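Local coordinates for protein endoglucanase FnCel5A (Fervidobacterium nodosum, PDB 3NCO) that probably hydrolyses the beta-1,4 linkages of cellulose as a glycoside hydrolase family 5 endoglucanase, at residues E15-K18 and M19-H22; K48-E52 and R53-S57; V84-V87 and V88-L92; W309-P312 and L313-S316. All coordinates share one frame; numbering follows the deposited sequence.

All four contacts are local ones, each made within a single continuous run of chain. They follow one another along the chain; the first three lie among the early strands and helices of an eight-stranded parallel barrel, the fourth after its last strand. Interaction 1 ends helix 12-20 and enters strand 22-25; interaction 2 ends helix 44-53 and leads to strand 57-60. Their centres are about 14 Å apart and they touch, His-22 O lying 2.7 Å from Asp-56 N in a probable hydrogen bond. Interaction 3, inside helix 78-93, is about 15 Å from interaction 2 between centres, without touching it. Interaction 4 begins the C-terminal helix; its centre is about 13 Å from that of interaction 2, which it joins through the Arg-53 to Glu-311 salt bridge.

Interaction 1: E15-K18 and M19-H22; sequences EYNK and MIGH
Met-19, a selenomethionine, lies side by side with Tyr-16 one helical turn earlier. With chi1 at -70°, its CG is anti to its own carbonyl carbon, and the chain then bends at chi3 so that SE comes to 3.7 Å from Tyr-16 CD2. The selenium is 4.5 Å from the centroid of the Tyr-16 ring and 45° off its normal, an oblique Met-aromatic contact. Met-19 N donates to Glu-15 O at 3.3 Å, and more weakly to Tyr-16 O. Ile-20 follows, with weak bonds from its N to Tyr-16 O and Asn-17 O, evidence that the helix is losing its regular bonding. Its CD1 crosses the Asn-17 amide and meets OD1 at 3.7 Å, while CB rests 3.3 Å from Asn-17 O. Cutting Ile-20 back to an alanine would probably open a gap beside the Asn-17 amide and leave Phe-138 and Phe-257 without the aliphatic branch they pack on. Gly-21 then leaves helical geometry with phi 53°, a positive value that glycine accepts readily, and His-22 runs on into a strand. Asn-17 is held by Ser-289 and the carbonyl of Ile-256, and the Tyr-16 hydroxyl by Asp-135. Tyr-16, Asn-17 and Ile-20 touch Phe-138, Ile-199 and Phe-257, each the second residue of its strand, consistent with helix 12-20 lying across that end of the barrel.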
loop_
_atom_site.group_PDB
_atom_site.type_symbol
_atom_site.label_atom_id
_atom_site.label_comp_id
_atom_site.label_asym_id
_atom_site.label_seq_id
_atom_site.Cartn_x
_atom_site.Cartn_y
_atom_site.Cartn_z
ATOM N N GLU A 15 11.316 13.422 -5.128
ATOM C CA GLU A 15 11.619 12.841 -6.422
ATOM C C GLU A 15 11.394 11.322 -6.463
ATOM O O GLU A 15 10.914 10.777 -7.490
ATOM C CB GLU A 15 13.030 13.218 -6.843
ATOM C CG GLU A 15 13.150 14.719 -7.196
ATOM C CD GLU A 15 12.104 15.214 -8.263
ATOM O OE1 GLU A 15 12.165 14.742 -9.437
ATOM O OE2 GLU A 15 11.222 16.075 -7.902
ATOM N N TYR A 16 11.778 10.639 -5.375
ATOM C CA TYR A 16 11.509 9.189 -5.295
ATOM C C TYR A 16 10.006 8.947 -5.254
ATOM O O TYR A 16 9.502 7.962 -5.821
ATOM C CB TYR A 16 12.215 8.534 -4.094
ATOM C CG TYR A 16 13.660 8.222 -4.341
ATOM C CD1 TYR A 16 14.659 9.076 -3.891
ATOM C CD2 TYR A 16 14.025 7.088 -5.020
ATOM C CE1 TYR A 16 16.007 8.811 -4.160
ATOM C CE2 TYR A 16 15.382 6.789 -5.293
ATOM C CZ TYR A 16 16.359 7.646 -4.842
ATOM O OH TYR A 16 17.700 7.395 -5.105
ATOM N N ASN A 17 9.258 9.825 -4.579
ATOM C CA ASN A 17 7.781 9.641 -4.546
ATOM C C ASN A 17 7.196 9.725 -5.949
ATOM O O ASN A 17 6.326 8.945 -6.307
ATOM C CB ASN A 17 7.124 10.680 -3.622
ATOM C CG ASN A 17 5.655 10.402 -3.381
ATOM O OD1 ASN A 17 5.260 9.304 -3.003
ATOM N ND2 ASN A 17 4.847 11.440 -3.545
ATOM N N LYS A 18 7.749 10.619 -6.780
ATOM C CA LYS A 18 7.274 10.746 -8.182
ATOM C C LYS A 18 7.541 9.484 -8.993
ATOM O O LYS A 18 6.807 9.166 -9.959
ATOM C CB LYS A 18 7.959 11.945 -8.860
ATOM C CG LYS A 18 7.276 13.224 -8.525
ATOM C CD LYS A 18 8.090 14.430 -9.008
ATOM C CE LYS A 18 7.587 14.913 -10.366
ATOM N NZ LYS A 18 7.825 13.897 -11.451
HETATM N N MSE A 19 8.594 8.765 -8.607
HETATM C CA MSE A 19 8.902 7.472 -9.240
HETATM C C MSE A 19 7.844 6.397 -8.976
HETATM O O MSE A 19 7.643 5.494 -9.814
HETATM C CB MSE A 19 10.273 6.992 -8.829
HETATM C CG MSE A 19 11.404 7.815 -9.421
HETATM SE SE MSE A 19 13.101 7.226 -8.555
HETATM C CE MSE A 19 12.933 5.300 -8.647
ATOM N N ILE A 20 7.164 6.488 -7.833
ATOM C CA ILE A 20 6.004 5.593 -7.590
ATOM C C ILE A 20 4.952 5.821 -8.688
ATOM O O ILE A 20 4.344 4.870 -9.187
ATOM C CB ILE A 20 5.394 5.797 -6.172
ATOM C CG1 ILE A 20 6.471 5.470 -5.115
ATOM C CG2 ILE A 20 4.122 4.937 -5.979
ATOM C CD1 ILE A 20 5.958 5.786 -3.692
ATOM N N GLY A 21 4.743 7.088 -9.034
ATOM C CA GLY A 21 3.839 7.430 -10.114
ATOM C C GLY A 21 2.440 6.835 -9.996
ATOM O O GLY A 21 1.722 7.068 -9.044
ATOM N N HIS A 22 2.028 6.113 -11.034
ATOM C CA HIS A 22 0.788 5.379 -10.989
ATOM C C HIS A 22 1.074 3.884 -10.889
ATOM O O HIS A 22 1.618 3.278 -11.828
ATOM C CB HIS A 22 -0.048 5.662 -12.229
ATOM C CG HIS A 22 -0.551 7.078 -12.335
ATOM N ND1 HIS A 22 0.289 8.169 -12.388
ATOM C CD2 HIS A 22 -1.809 7.574 -12.464
ATOM C CE1 HIS A 22 -0.427 9.276 -12.535
ATOM N NE2 HIS A 22 -1.704 8.944 -12.580
#

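Interaction 2: K48-E52 and R53-S57; sequences KIIKE and RGFDS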
loop_
_atom_site.group_PDB
_atom_site.type_symbol
_atom_site.label_atom_id
_atom_site.label_comp_id
_atom_site.label_asym_id
_atom_site.label_seq_id
_atom_site.Cartn_x
_atom_site.Cartn_y
_atom_site.Cartn_z
ATOM N N LYS A 48 5.398 -8.312 -16.230
ATOM C CA LYS A 48 5.529 -7.889 -17.614
ATOM C C LYS A 48 4.199 -7.286 -18.069
ATOM O O LYS A 48 4.183 -6.261 -18.723
ATOM C CB LYS A 48 5.937 -9.082 -18.516
ATOM C CG LYS A 48 5.950 -8.755 -20.003
ATOM C CD LYS A 48 6.304 -9.992 -20.816
ATOM C CE LYS A 48 6.138 -9.687 -22.323
ATOM N NZ LYS A 48 6.515 -10.797 -23.248
ATOM N N ILE A 49 3.094 -7.910 -17.666
ATOM C CA ILE A 49 1.725 -7.414 -17.979
ATOM C C ILE A 49 1.450 -6.037 -17.383
ATOM O O ILE A 49 0.967 -5.114 -18.036
ATOM C CB ILE A 49 0.713 -8.476 -17.522
ATOM C CG1 ILE A 49 0.825 -9.698 -18.449
ATOM C CG2 ILE A 49 -0.720 -7.974 -17.499
ATOM C CD1 ILE A 49 0.216 -10.966 -17.892
ATOM N N ILE A 50 1.758 -5.919 -16.108
ATOM C CA ILE A 50 1.612 -4.639 -15.436
ATOM C C ILE A 50 2.430 -3.521 -16.090
ATOM O O ILE A 50 1.946 -2.402 -16.299
ATOM C CB ILE A 50 1.973 -4.811 -13.912
ATOM C CG1 ILE A 50 0.913 -5.712 -13.221
ATOM C CG2 ILE A 50 2.083 -3.420 -13.173
ATOM C CD1 ILE A 50 1.287 -6.128 -11.796
ATOM N N LYS A 51 3.692 -3.817 -16.382
ATOM C CA LYS A 51 4.559 -2.780 -16.963
ATOM C C LYS A 51 4.044 -2.432 -18.349
ATOM O O LYS A 51 3.928 -1.245 -18.657
ATOM C CB LYS A 51 6.010 -3.257 -17.043
ATOM C CG LYS A 51 7.009 -2.211 -17.703
ATOM C CD LYS A 51 7.176 -0.975 -16.827
ATOM C CE LYS A 51 8.163 0.056 -17.452
ATOM N NZ LYS A 51 8.443 1.126 -16.450
ATOM N N GLU A 52 3.707 -3.450 -19.167
ATOM C CA GLU A 52 3.231 -3.172 -20.549
ATOM C C GLU A 52 2.019 -2.258 -20.549
ATOM O O GLU A 52 1.831 -1.435 -21.485
ATOM C CB GLU A 52 2.844 -4.449 -21.342
ATOM C CG GLU A 52 3.898 -5.484 -21.447
ATOM C CD GLU A 52 3.445 -6.785 -22.157
ATOM O OE1 GLU A 52 3.996 -7.032 -23.269
ATOM O OE2 GLU A 52 2.585 -7.573 -21.611
ATOM N N ARG A 53 1.148 -2.430 -19.558
ATOM C CA ARG A 53 -0.075 -1.616 -19.510
ATOM C C ARG A 53 0.222 -0.161 -19.190
ATOM O O ARG A 53 -0.581 0.734 -19.544
ATOM C CB ARG A 53 -1.106 -2.220 -18.544
ATOM C CG ARG A 53 -2.430 -1.459 -18.474
ATOM C CD ARG A 53 -3.143 -1.410 -19.867
ATOM N NE ARG A 53 -4.419 -0.692 -19.829
ATOM C CZ ARG A 53 -4.521 0.640 -19.907
ATOM N NH1 ARG A 53 -3.421 1.385 -20.036
ATOM N NH2 ARG A 53 -5.721 1.235 -19.845
ATOM N N GLY A 54 1.375 0.070 -18.550
ATOM C CA GLY A 54 1.868 1.423 -18.348
ATOM C C GLY A 54 1.934 1.867 -16.887
ATOM O O GLY A 54 2.207 3.026 -16.617
ATOM N N PHE A 55 1.708 0.933 -15.945
ATOM C CA PHE A 55 1.935 1.240 -14.516
ATOM C C PHE A 55 3.432 1.490 -14.274
ATOM O O PHE A 55 4.270 0.927 -15.005
ATOM C CB PHE A 55 1.428 0.086 -13.631
ATOM C CG PHE A 55 -0.078 -0.025 -13.641
ATOM C CD1 PHE A 55 -0.843 0.823 -12.860
ATOM C CD2 PHE A 55 -0.722 -0.940 -14.468
ATOM C CE1 PHE A 55 -2.249 0.751 -12.852
ATOM C CE2 PHE A 55 -2.112 -0.994 -14.541
ATOM C CZ PHE A 55 -2.892 -0.172 -13.692
ATOM N N ASP A 56 3.743 2.338 -13.277
ATOM C CA ASP A 56 5.143 2.614 -12.937
ATOM C C ASP A 56 5.686 1.751 -11.819
ATOM O O ASP A 56 6.903 1.606 -11.699
ATOM C CB ASP A 56 5.307 4.080 -12.518
ATOM C CG ASP A 56 4.800 5.052 -13.564
ATOM O OD1 ASP A 56 5.335 5.080 -14.687
ATOM O OD2 ASP A 56 3.819 5.767 -13.235
ATOM N N SER A 57 4.795 1.217 -10.986
ATOM C CA SER A 57 5.263 0.583 -9.747
ATOM C C SER A 57 4.257 -0.450 -9.263
ATOM O O SER A 57 3.093 -0.465 -9.709
ATOM C CB SER A 57 5.463 1.661 -8.680
ATOM O OG SER A 57 4.209 2.240 -8.355
HETATM O O HOH W 1 5.768 2.214 -16.943
HETATM O O HOH W 2 7.818 4.010 -15.419
#
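Ile-50 and Phe-55 meet across the end of helix 44-53, their side chains crossing at about a right angle. Ile-50 CG2 touches Phe-55 CB at 3.6 Å, and the carbonyl O of Ile-50 sits at the ring edge, in its plane, 3.6 Å from Phe-55 CD2. That same oxygen receives weak bonds from the backbone N atoms of Gly-54 and Phe-55, so ring and backbone gather round one acceptor. An alanine at Phe-55 would keep the CB contact but is likely to lose the ring edge beside Ile-50 O and open a gap next to Trp-309, whose ring meets this phenyl. Arg-53 is fixed at its backbone, where N donates to Ile-49 O at 3.1 Å with an N-H...O angle of 149°. Its CG is anti to the backbone N (chi1 -178°), and the chain leads away to salt bridges with Glu-311 and the C-terminal carboxylate of Lys-320. A water bridges Lys-51 and Phe-55, taking a bond from Lys-51 NZ at 2.9 Å and giving one to Phe-55 O at 2.8 Å; the ammonium also bonds the Asp-95 carbonyl. Gly-54 N reaches Lys-51 O weakly at 2.9 Å, and phi of 115° would jam a side chain here against the preceding carbonyl. Positive phi and two bonds back into the last turn define a Schellman motif, here turning a barrel helix toward strand 57-60.

Interaction 3: V84-V87 and V88-L92; sequences VKHV and VDVAL
Val-90 lays its CG2 methyl over one face of the His-86 imidazole, 3.4 Å above the ring plane and displaced toward the rim. The methyl is 3.8 Å from the ring centroid and 26° off the normal, which meets the geometry of a CH-pi contact; its nearest ring atoms are CE1 and NE2. His-86 has CG opposite its backbone N (chi1 170°), and this carries the imidazole along the helix surface to the valine one turn ahead. NE2 is hydrogen-bonded to Asp-44 of helix 44-53, so the ring is held there as well as covered on one face by the methyl. Below, the backbone is regular: Val-88 N donates to Val-84 O at 2.8 Å with an N-H...O angle of 173°, and Val-90 N to His-86 O at 3.0 Å. Val-88 CG2 also sits 3.2 Å from Val-84 O and, more loosely, 4.3 Å from Val-84 CG1. These two valines meet Phe-130 of helix 112-130, whereas Val-87, Val-90 and Ala-91 meet Phe-47 of helix 44-53. Chemically, then, this middle of a beta-alpha-beta crossover helix joins its neighbours mainly by aliphatic and aromatic contact, with hydrogen bonds from His-86 and Asp-89 adding polar links to Asp-44 and Tyr-133.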
loop_
_atom_site.group_PDB
_atom_site.type_symbol
_atom_site.label_atom_id
_atom_site.label_comp_id
_atom_site.label_asym_id
_atom_site.label_seq_id
_atom_site.Cartn_x
_atom_site.Cartn_y
_atom_site.Cartn_z
ATOM N N VAL A 84 10.088 -14.172 -1.764
ATOM C CA VAL A 84 9.927 -12.710 -1.880
ATOM C C VAL A 84 11.062 -12.103 -2.753
ATOM O O VAL A 84 10.825 -11.214 -3.594
ATOM C CB VAL A 84 9.770 -12.031 -0.482
ATOM C CG1 VAL A 84 9.621 -10.527 -0.612
ATOM C CG2 VAL A 84 8.536 -12.565 0.212
ATOM N N LYS A 85 12.282 -12.579 -2.529
ATOM C CA LYS A 85 13.434 -12.095 -3.324
ATOM C C LYS A 85 13.208 -12.399 -4.790
ATOM O O LYS A 85 13.529 -11.579 -5.668
ATOM C CB LYS A 85 14.757 -12.722 -2.888
ATOM C CG LYS A 85 15.306 -12.142 -1.617
ATOM C CD LYS A 85 16.431 -12.955 -1.003
ATOM C CE LYS A 85 17.805 -12.627 -1.579
ATOM N NZ LYS A 85 18.852 -13.264 -0.691
ATOM N N HIS A 86 12.704 -13.591 -5.076
ATOM C CA HIS A 86 12.397 -13.908 -6.471
ATOM C C HIS A 86 11.370 -12.939 -7.064
ATOM O O HIS A 86 11.537 -12.400 -8.162
ATOM C CB HIS A 86 11.908 -15.338 -6.630
ATOM C CG HIS A 86 11.355 -15.614 -7.991
ATOM N ND1 HIS A 86 12.164 -15.837 -9.093
ATOM C CD2 HIS A 86 10.081 -15.610 -8.448
ATOM C CE1 HIS A 86 11.400 -16.014 -10.164
ATOM N NE2 HIS A 86 10.127 -15.881 -9.797
ATOM N N VAL A 87 10.310 -12.666 -6.288
ATOM C CA VAL A 87 9.236 -11.824 -6.800
ATOM C C VAL A 87 9.714 -10.366 -6.997
ATOM O O VAL A 87 9.330 -9.673 -7.947
ATOM C CB VAL A 87 8.045 -11.901 -5.803
ATOM C CG1 VAL A 87 7.093 -10.796 -6.001
ATOM C CG2 VAL A 87 7.357 -13.238 -5.947
ATOM N N VAL A 88 10.490 -9.860 -6.054
ATOM C CA VAL A 88 11.100 -8.522 -6.225
ATOM C C VAL A 88 12.021 -8.473 -7.426
ATOM O O VAL A 88 11.967 -7.493 -8.195
ATOM C CB VAL A 88 12.036 -8.227 -5.096
ATOM C CG1 VAL A 88 12.755 -6.900 -5.335
ATOM C CG2 VAL A 88 11.190 -8.088 -3.848
ATOM N N ASP A 89 12.825 -9.530 -7.604
ATOM C CA ASP A 89 13.757 -9.609 -8.739
ATOM C C ASP A 89 13.018 -9.483 -10.071
ATOM O O ASP A 89 13.414 -8.712 -10.954
ATOM C CB ASP A 89 14.515 -10.942 -8.740
ATOM C CG ASP A 89 15.601 -11.019 -7.685
ATOM O OD1 ASP A 89 15.985 -9.978 -7.123
ATOM O OD2 ASP A 89 16.084 -12.162 -7.467
ATOM N N VAL A 90 11.942 -10.258 -10.217
ATOM C CA VAL A 90 11.180 -10.229 -11.454
ATOM C C VAL A 90 10.536 -8.854 -11.672
ATOM O O VAL A 90 10.472 -8.359 -12.788
ATOM C CB VAL A 90 10.094 -11.324 -11.434
ATOM C CG1 VAL A 90 9.233 -11.231 -12.667
ATOM C CG2 VAL A 90 10.712 -12.702 -11.345
ATOM N N ALA A 91 10.020 -8.234 -10.618
ATOM C CA ALA A 91 9.383 -6.940 -10.882
ATOM C C ALA A 91 10.417 -5.879 -11.292
ATOM O O ALA A 91 10.171 -5.094 -12.185
ATOM C CB ALA A 91 8.626 -6.477 -9.623
ATOM N N LEU A 92 11.595 -5.913 -10.671
ATOM C CA LEU A 92 12.686 -4.977 -11.023
ATOM C C LEU A 92 13.194 -5.281 -12.420
ATOM O O LEU A 92 13.605 -4.373 -13.165
ATOM C CB LEU A 92 13.818 -5.063 -10.002
ATOM C CG LEU A 92 13.593 -4.518 -8.615
ATOM C CD1 LEU A 92 14.823 -4.860 -7.775
ATOM C CD2 LEU A 92 13.319 -2.989 -8.692
#

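Interaction 4: W309-P312 and L313-S316; sequences WIEP and LTTS
A chi1 of -62° sets Thr-314 OG1 anti to its own carbonyl carbon and beside its backbone N, so hydroxyl and amide both point back to Ile-310 O. The hydroxyl donates to that oxygen at 2.7 Å and the amide at 2.9 Å, two bonds on one carbonyl. Glu-311 folds back in its turn: bent at chi2 (-66°), it brings OE1 over the first turn of helix 313-318. There OE1 accepts from Thr-315 OG1 at 2.7 Å and from Thr-315 N at 3.2 Å. Both donors come on the syn side but from opposite faces of the carboxylate plane. Ser-316 N closes the turn on Pro-312 O at 2.8 Å. Pro-312, preceded by a cis peptide bond, occupies the N-cap position. Trp-309 crosses Thr-314 at about a right angle, its CE3 being 3.6 Å from Thr-314 CG2, and the indole also packs edge-to-face with Tyr-302. The other carboxylate oxygen, OE2, forms a salt bridge with Arg-53 of helix 44-53. One carboxylate therefore serves two purposes: OE1 takes up both the amide and the hydroxyl of Thr-315 at the helix start, where its negative charge is likely to suit the helix dipole, while OE2 ties this C-terminal helix to Arg-53.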
loop_
_atom_site.group_PDB
_atom_site.type_symbol
_atom_site.label_atom_id
_atom_site.label_comp_id
_atom_site.label_asym_id
_atom_site.label_seq_id
_atom_site.Cartn_x
_atom_site.Cartn_y
_atom_site.Cartn_z
ATOM N N TRP A 309 -7.291 -6.649 -19.495
ATOM C CA TRP A 309 -7.687 -5.604 -18.543
ATOM C C TRP A 309 -9.170 -5.218 -18.674
ATOM O O TRP A 309 -9.709 -5.169 -19.790
ATOM C CB TRP A 309 -6.837 -4.360 -18.765
ATOM C CG TRP A 309 -5.374 -4.601 -18.501
ATOM C CD1 TRP A 309 -4.412 -4.965 -19.429
ATOM C CD2 TRP A 309 -4.704 -4.487 -17.249
ATOM N NE1 TRP A 309 -3.190 -5.094 -18.794
ATOM C CE2 TRP A 309 -3.342 -4.803 -17.466
ATOM C CE3 TRP A 309 -5.120 -4.140 -15.960
ATOM C CZ2 TRP A 309 -2.395 -4.796 -16.428
ATOM C CZ3 TRP A 309 -4.189 -4.156 -14.925
ATOM C CH2 TRP A 309 -2.834 -4.451 -15.170
ATOM N N ILE A 310 -9.824 -5.015 -17.535
ATOM C CA ILE A 310 -11.184 -4.526 -17.488
ATOM C C ILE A 310 -11.123 -3.052 -17.830
ATOM O O ILE A 310 -10.379 -2.285 -17.209
ATOM C CB ILE A 310 -11.809 -4.746 -16.085
ATOM C CG1 ILE A 310 -11.829 -6.253 -15.775
ATOM C CG2 ILE A 310 -13.246 -4.149 -15.993
ATOM C CD1 ILE A 310 -11.898 -6.550 -14.273
ATOM N N GLU A 311 -11.875 -2.674 -18.862
ATOM C CA GLU A 311 -11.872 -1.301 -19.348
ATOM C C GLU A 311 -13.309 -0.790 -19.397
ATOM O O GLU A 311 -14.230 -1.550 -19.717
ATOM C CB GLU A 311 -11.296 -1.235 -20.778
ATOM C CG GLU A 311 -9.804 -1.504 -20.885
ATOM C CD GLU A 311 -8.922 -0.443 -20.222
ATOM O OE1 GLU A 311 -9.455 0.586 -19.762
ATOM O OE2 GLU A 311 -7.686 -0.646 -20.169
ATOM N N PRO A 312 -13.499 0.515 -19.147
ATOM C CA PRO A 312 -12.477 1.532 -18.848
ATOM C C PRO A 312 -12.025 1.661 -17.386
ATOM O O PRO A 312 -11.316 2.630 -17.057
ATOM C CB PRO A 312 -13.157 2.835 -19.301
ATOM C CG PRO A 312 -14.609 2.587 -19.021
ATOM C CD PRO A 312 -14.845 1.112 -19.251
ATOM N N LEU A 313 -12.400 0.707 -16.530
ATOM C CA LEU A 313 -11.939 0.780 -15.139
ATOM C C LEU A 313 -10.422 0.953 -15.051
ATOM O O LEU A 313 -9.945 1.742 -14.219
ATOM C CB LEU A 313 -12.361 -0.438 -14.311
ATOM C CG LEU A 313 -12.065 -0.344 -12.800
ATOM C CD1 LEU A 313 -12.826 0.822 -12.190
ATOM C CD2 LEU A 313 -12.476 -1.668 -12.152
ATOM N N THR A 314 -9.676 0.190 -15.858
ATOM C CA THR A 314 -8.199 0.250 -15.780
ATOM C C THR A 314 -7.712 1.623 -16.150
ATOM O O THR A 314 -6.836 2.188 -15.490
ATOM C CB THR A 314 -7.528 -0.870 -16.621
ATOM O OG1 THR A 314 -7.931 -2.141 -16.084
ATOM C CG2 THR A 314 -5.998 -0.758 -16.606
ATOM N N THR A 315 -8.300 2.161 -17.218
ATOM C CA THR A 315 -7.961 3.541 -17.625
ATOM C C THR A 315 -8.320 4.557 -16.525
ATOM O O THR A 315 -7.587 5.527 -16.294
ATOM C CB THR A 315 -8.625 3.873 -18.978
ATOM O OG1 THR A 315 -8.169 2.916 -19.950
ATOM C CG2 THR A 315 -8.265 5.287 -19.434
ATOM N N SER A 316 -9.429 4.326 -15.831
ATOM C CA SER A 316 -9.743 5.166 -14.634
ATOM C C SER A 316 -8.651 5.186 -13.578
ATOM O O SER A 316 -8.373 6.255 -13.001
ATOM C CB SER A 316 -11.042 4.735 -13.942
ATOM O OG SER A 316 -12.172 5.127 -14.745
#